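Local structure of PixA inclusion body protein (Burkholderia cenocepacia, 4LZK) at the interface of chains A and B. The protein is of unknown function but belongs to the PixA family of bacterial inclusion body proteins. Residues are numbered along the deposited sequence; one frame, centred on the assembly and turned at random. Chains: chain A/B, PixA inclusion body protein.

The interface of chains A and B. Residues chain A 42, 45, 100-101, 161; chain B 11-13.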
loop_
_atom_site.group_PDB
_atom_site.type_symbol
_atom_site.label_atom_id
_atom_site.label_comp_id
_atom_site.label_asym_id
_atom_site.label_seq_id
_atom_site.Cartn_x
_atom_site.Cartn_y
_atom_site.Cartn_z
ATOM N N ALA A 42 -5.693 5.405 33.914
ATOM C CA ALA A 42 -6.568 4.856 32.906
ATOM C C ALA A 42 -7.654 5.844 32.374
ATOM O O ALA A 42 -8.208 5.625 31.319
ATOM C CB ALA A 42 -7.166 3.574 33.355
ATOM N N PRO A 45 -5.322 8.265 29.105
ATOM C CA PRO A 45 -4.289 7.471 28.442
ATOM C C PRO A 45 -3.383 8.305 27.539
ATOM O O PRO A 45 -3.746 9.362 27.083
ATOM C CB PRO A 45 -5.076 6.430 27.676
ATOM C CG PRO A 45 -6.436 6.988 27.553
ATOM C CD PRO A 45 -6.663 7.742 28.820
ATOM N N TYR A 100 -9.482 -1.680 26.817
ATOM C CA TYR A 100 -10.525 -1.489 27.831
ATOM C C TYR A 100 -11.624 -0.525 27.507
ATOM O O TYR A 100 -12.584 -0.455 28.294
ATOM C CB TYR A 100 -9.927 -1.159 29.192
ATOM C CG TYR A 100 -9.206 0.145 29.315
ATOM C CD1 TYR A 100 -7.876 0.248 28.985
ATOM C CD2 TYR A 100 -9.850 1.292 29.772
ATOM C CE1 TYR A 100 -7.169 1.436 29.083
ATOM C CE2 TYR A 100 -9.162 2.509 29.884
ATOM C CZ TYR A 100 -7.799 2.555 29.558
ATOM O OH TYR A 100 -7.074 3.715 29.622
ATOM N N HIS A 101 -11.586 0.178 26.369
ATOM C CA HIS A 101 -12.637 1.139 26.049
ATOM C C HIS A 101 -12.531 1.579 24.571
ATOM O O HIS A 101 -11.473 1.602 23.998
ATOM C CB HIS A 101 -12.586 2.363 26.965
ATOM C CG HIS A 101 -13.809 3.206 26.903
ATOM N ND1 HIS A 101 -13.762 4.527 26.507
ATOM C CD2 HIS A 101 -15.111 2.926 27.144
ATOM C CE1 HIS A 101 -14.991 5.027 26.519
ATOM N NE2 HIS A 101 -15.832 4.060 26.854
ATOM N N SER A 161 -8.778 2.783 23.814
ATOM C CA SER A 161 -7.855 2.782 24.916
ATOM C C SER A 161 -7.448 1.362 25.364
ATOM O O SER A 161 -8.272 0.429 25.430
ATOM C CB SER A 161 -8.488 3.528 26.098
ATOM O OG SER A 161 -8.705 4.904 25.794
ATOM N N ILE B 11 -13.119 8.896 30.381
ATOM C CA ILE B 11 -11.824 8.627 29.830
ATOM C C ILE B 11 -11.516 9.816 28.952
ATOM O O ILE B 11 -12.041 9.941 27.866
ATOM C CB ILE B 11 -11.802 7.278 29.069
ATOM C CG1 ILE B 11 -12.019 6.134 30.091
ATOM C CG2 ILE B 11 -10.500 7.125 28.316
ATOM C CD1 ILE B 11 -12.374 4.805 29.528
ATOM N N ASN B 12 -10.626 10.669 29.419
ATOM C CA ASN B 12 -10.354 11.900 28.734
ATOM C C ASN B 12 -9.106 11.844 27.843
ATOM O O ASN B 12 -7.998 11.512 28.285
ATOM C CB ASN B 12 -10.381 13.040 29.753
ATOM C CG ASN B 12 -11.825 13.272 30.310
ATOM O OD1 ASN B 12 -12.651 13.948 29.680
ATOM N ND2 ASN B 12 -12.141 12.661 31.469
ATOM N N LEU B 13 -9.302 12.169 26.560
ATOM C CA LEU B 13 -8.256 12.020 25.506
ATOM C C LEU B 13 -7.512 13.305 25.174
ATOM O O LEU B 13 -6.653 13.356 24.253
ATOM C CB LEU B 13 -8.943 11.536 24.230
ATOM C CG LEU B 13 -9.780 10.283 24.457
ATOM C CD1 LEU B 13 -10.483 9.958 23.167
ATOM C CD2 LEU B 13 -9.033 9.049 24.979
HETATM O O HOH W 1 -5.459 11.407 27.415
#
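A water, water 1, links the two chains between A:Pro45 and B:Asn12. The O of water 1 is 2.7 Å from the backbone carbonyl oxygen A:Pro45 O. It lies equally near the backbone carbonyl O of B:Asn12, a residue that is poorly ordered. The water bridges the two backbone carbonyl oxygens. The protein is of the PixA family. The patch is where the extended N-terminal arm of chain B runs along the surface of chain A. This packing may or may not be that of the natural oligomer.

B:Ile11 carries most of the apolar contact. Its CG1 branch stands anti to the carbonyl carbon (chi1 -66°). The chain then runs on nearly straight (chi2 165°), which carries CD1 toward A:His101 and A:Tyr100 of strand 96-105. This methyl sits above the plane of the A:His101 imidazole but is displaced just outside the ring, beyond the CG-ND1 bond. B:Ile11 CD1 is 3.3 Å from A:His101 ND1, a close packing contact. The two side chains pass in opposite directions. B:Ile11 CD1 also reaches the rim of the A:Tyr100 ring, 4.0 Å from A:Tyr100 CE2. It approaches from the side of the ring where A:Ser161 CB lies.

The other branch, CG2, turns toward A:Pro45 and A:Ser161. B:Ile11 CG2 is 3.9 Å from A:Pro45 CD, and the two side chains meet at about a right angle. B:Ile11 CG2 also lies 3.8 Å from the hydroxyl A:Ser161 OG. B:Leu13 adds a looser touch, with one methyl, CD2, near A:Pro45 CG.

On the chain A side, the phenol OH of A:Tyr100 helps to hold the ring in place. A:Tyr100 OH forms a hydrogen bond of 2.8 Å to the backbone A:Ala42 O. The donor lies in the carbonyl plane, on a lone pair, with a C=O...donor angle of 118°. This ties the loop at A:Ala42 to strand 96-105. A:Ser161 CB, from strand 154-168, lies 3.6 Å above the plane of the A:Tyr100 ring, on one face and offset toward the rim.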